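Local coordinates for DNA repair protein RAD14 (PDB 5A3D), which binds kinked, damaged DNA through its C-terminal DNA-binding domain and is required for the incision step of nucleotide excision repair, at residues 14-19 against 37-42. Sequence-based numbering, arbitrary orientation.
Sequences DPVLHD and YALLTK. With nucleotides of chain D.
L17, on the short helix 15-19 of the zinc finger, reaches both Y37 and L39 where the chain leaves helix 34-37 for strand 39-41. With CG anti to the carbonyl carbon (chi1 -69°), its fork opens toward that junction: CD1 lies 4.1 Å from Y37 CB and meets the ring obliquely, while CD2 lies 4.1 Å from Y37 O and 4.4 Å from L39 CD2. A branched leucine suits this place because its two methyls spread over the junction, and V82 of the central strand adds to the packing. Beside it, V16 CG1 touches L39 CD1 at 4.2 Å, with F21 next to both. D14 caps the helix, its OD2 accepting from L17 N at 3.0 Å on the anti side, 20° out of the carboxylate plane. The Y37 side chain packs on V25 and S30, near the zinc ligand C29 without touching it, and its hydroxyl hydrogen-bonds E6.

K42, at the far end of 37-42, faces the DNA. Its CB packs 3.4 Å from OP1 of DG3 of chain D; beyond CG the extended chain carries CD and CE past OP2 of DA4 of chain D, to which NZ hydrogen-bonds at 2.7 Å. Lysine's length and cationic tip suit that reach, and N57 OD1 accepts a second hydrogen bond from NZ. The chemistry thus divides: no hydrogen bond crosses between 14-19 and 37-42, which apolar burial holds, whereas the ammonium pairs with the DA4 phosphate and K42 N gives DG3 OP1 a weak hydrogen bond. L39 also packs on a guanine base, placing the apolar contact beside the DNA surface.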
# COMPACT_ATOMS: atom_id res chain seq x y z
N ASP B 14 26.62 -20.08 14.23
CA ASP B 14 25.34 -20.49 13.76
C ASP B 14 25.18 -20.01 12.32
O ASP B 14 25.48 -18.85 12.10
CB ASP B 14 24.26 -19.82 14.59
CG ASP B 14 22.92 -20.26 14.18
OD1 ASP B 14 22.60 -21.42 14.33
OD2 ASP B 14 22.19 -19.47 13.56
N PRO B 15 24.85 -20.92 11.38
CA PRO B 15 24.88 -20.55 9.97
C PRO B 15 23.91 -19.40 9.68
O PRO B 15 24.26 -18.45 8.95
CB PRO B 15 24.51 -21.84 9.27
CG PRO B 15 25.18 -22.91 10.13
CD PRO B 15 24.86 -22.40 11.54
N VAL B 16 22.72 -19.42 10.29
CA VAL B 16 21.77 -18.36 10.05
C VAL B 16 22.22 -17.04 10.62
O VAL B 16 22.19 -15.99 9.93
CB VAL B 16 20.37 -18.71 10.47
CG1 VAL B 16 19.43 -17.46 10.52
CG2 VAL B 16 19.77 -19.68 9.52
N LEU B 17 22.60 -17.05 11.89
CA LEU B 17 23.03 -15.81 12.56
C LEU B 17 24.20 -15.16 11.91
O LEU B 17 24.21 -13.94 11.68
CB LEU B 17 23.25 -15.97 14.03
CG LEU B 17 21.93 -16.20 14.73
CD1 LEU B 17 22.11 -16.64 16.16
CD2 LEU B 17 20.98 -15.02 14.79
N HIS B 18 25.11 -15.99 11.45
CA HIS B 18 26.29 -15.51 10.83
C HIS B 18 26.02 -15.06 9.39
O HIS B 18 26.36 -13.96 9.01
CB HIS B 18 27.31 -16.64 10.91
CG HIS B 18 28.59 -16.31 10.27
ND1 HIS B 18 28.80 -16.49 8.93
CD2 HIS B 18 29.66 -15.64 10.74
CE1 HIS B 18 30.00 -16.02 8.62
NE2 HIS B 18 30.56 -15.55 9.72
N ASP B 19 25.44 -15.93 8.57
CA ASP B 19 25.37 -15.66 7.13
C ASP B 19 24.31 -14.60 6.86
O ASP B 19 24.51 -13.73 5.95
CB ASP B 19 25.03 -16.91 6.30
CG ASP B 19 26.12 -17.97 6.27
OD1 ASP B 19 27.27 -17.78 6.78
OD2 ASP B 19 25.79 -19.02 5.63
N TYR B 37 18.94 -13.16 20.42
CA TYR B 37 19.12 -13.84 19.19
C TYR B 37 17.91 -14.55 18.61
O TYR B 37 17.99 -15.18 17.59
CB TYR B 37 20.33 -14.78 19.30
CG TYR B 37 21.60 -14.07 19.69
CD1 TYR B 37 22.11 -13.05 18.92
CD2 TYR B 37 22.23 -14.34 20.89
CE1 TYR B 37 23.28 -12.37 19.26
CE2 TYR B 37 23.41 -13.68 21.22
CZ TYR B 37 23.91 -12.66 20.44
OH TYR B 37 25.10 -12.02 20.77
N ALA B 38 16.82 -14.48 19.29
CA ALA B 38 15.65 -15.19 18.83
C ALA B 38 15.18 -14.62 17.50
O ALA B 38 15.26 -13.43 17.27
CB ALA B 38 14.48 -14.95 19.78
N LEU B 39 14.55 -15.46 16.71
CA LEU B 39 14.02 -14.99 15.42
C LEU B 39 12.52 -14.79 15.59
O LEU B 39 11.84 -15.53 16.32
CB LEU B 39 14.35 -15.92 14.33
CG LEU B 39 15.82 -16.25 14.08
CD1 LEU B 39 15.94 -17.19 12.87
CD2 LEU B 39 16.67 -14.98 13.89
N LEU B 40 12.05 -13.67 15.05
CA LEU B 40 10.68 -13.20 15.24
C LEU B 40 10.08 -13.11 13.86
O LEU B 40 10.69 -12.62 12.90
CB LEU B 40 10.69 -11.80 15.81
CG LEU B 40 11.36 -11.61 17.18
CD1 LEU B 40 11.28 -10.14 17.57
CD2 LEU B 40 10.62 -12.47 18.13
N THR B 41 8.85 -13.55 13.75
CA THR B 41 8.16 -13.35 12.49
C THR B 41 7.84 -11.89 12.30
O THR B 41 7.82 -11.06 13.20
CB THR B 41 6.87 -14.18 12.44
OG1 THR B 41 5.96 -13.60 13.39
CG2 THR B 41 7.09 -15.62 12.75
N LYS B 42 7.47 -11.58 11.07
CA LYS B 42 6.97 -10.31 10.72
C LYS B 42 5.74 -9.91 11.59
O LYS B 42 5.75 -8.84 12.16
CB LYS B 42 6.71 -10.21 9.25
CG LYS B 42 6.57 -8.71 8.85
CD LYS B 42 6.21 -8.62 7.45
CE LYS B 42 6.44 -7.23 6.96
NZ LYS B 42 5.99 -7.24 5.60
P DG D 3 4.96 -13.77 9.01
OP1 DG D 3 6.39 -13.57 8.62
OP2 DG D 3 4.42 -13.09 10.17
O5' DG D 3 4.05 -13.40 7.74
C5' DG D 3 4.31 -14.01 6.48
C4' DG D 3 3.59 -13.23 5.39
O4' DG D 3 2.17 -13.49 5.44
C3' DG D 3 3.75 -11.72 5.44
O3' DG D 3 3.83 -11.48 4.04
C2' DG D 3 2.48 -11.27 6.16
C1' DG D 3 1.45 -12.30 5.72
N9 DG D 3 0.38 -12.64 6.66
C8 DG D 3 0.48 -12.85 8.01
N7 DG D 3 -0.65 -13.23 8.55
C5 DG D 3 -1.55 -13.24 7.50
C6 DG D 3 -2.92 -13.57 7.47
O6 DG D 3 -3.65 -13.89 8.40
N1 DG D 3 -3.45 -13.42 6.19
C2 DG D 3 -2.74 -13.07 5.07
N2 DG D 3 -3.42 -13.04 3.91
N3 DG D 3 -1.45 -12.81 5.08
C4 DG D 3 -0.92 -12.92 6.31
P DA D 4 4.15 -10.01 3.50
OP1 DA D 4 5.10 -10.13 2.41
OP2 DA D 4 4.40 -9.16 4.63
O5' DA D 4 2.79 -9.59 2.79
C5' DA D 4 2.34 -10.45 1.73
C4' DA D 4 1.13 -9.89 1.03
O4' DA D 4 -0.04 -10.12 1.85
C3' DA D 4 1.14 -8.39 0.74
O3' DA D 4 0.48 -8.21 -0.51
C2' DA D 4 0.40 -7.81 1.93
C1' DA D 4 -0.63 -8.88 2.23
N9 DA D 4 -1.03 -9.04 3.62
C8 DA D 4 -0.21 -8.99 4.72
N7 DA D 4 -0.82 -9.29 5.84
C5 DA D 4 -2.12 -9.58 5.45
C6 DA D 4 -3.26 -9.95 6.17
N6 DA D 4 -3.26 -10.11 7.49
N1 DA D 4 -4.41 -10.12 5.49
C2 DA D 4 -4.40 -9.94 4.16
N3 DA D 4 -3.38 -9.62 3.36
C4 DA D 4 -2.25 -9.46 4.08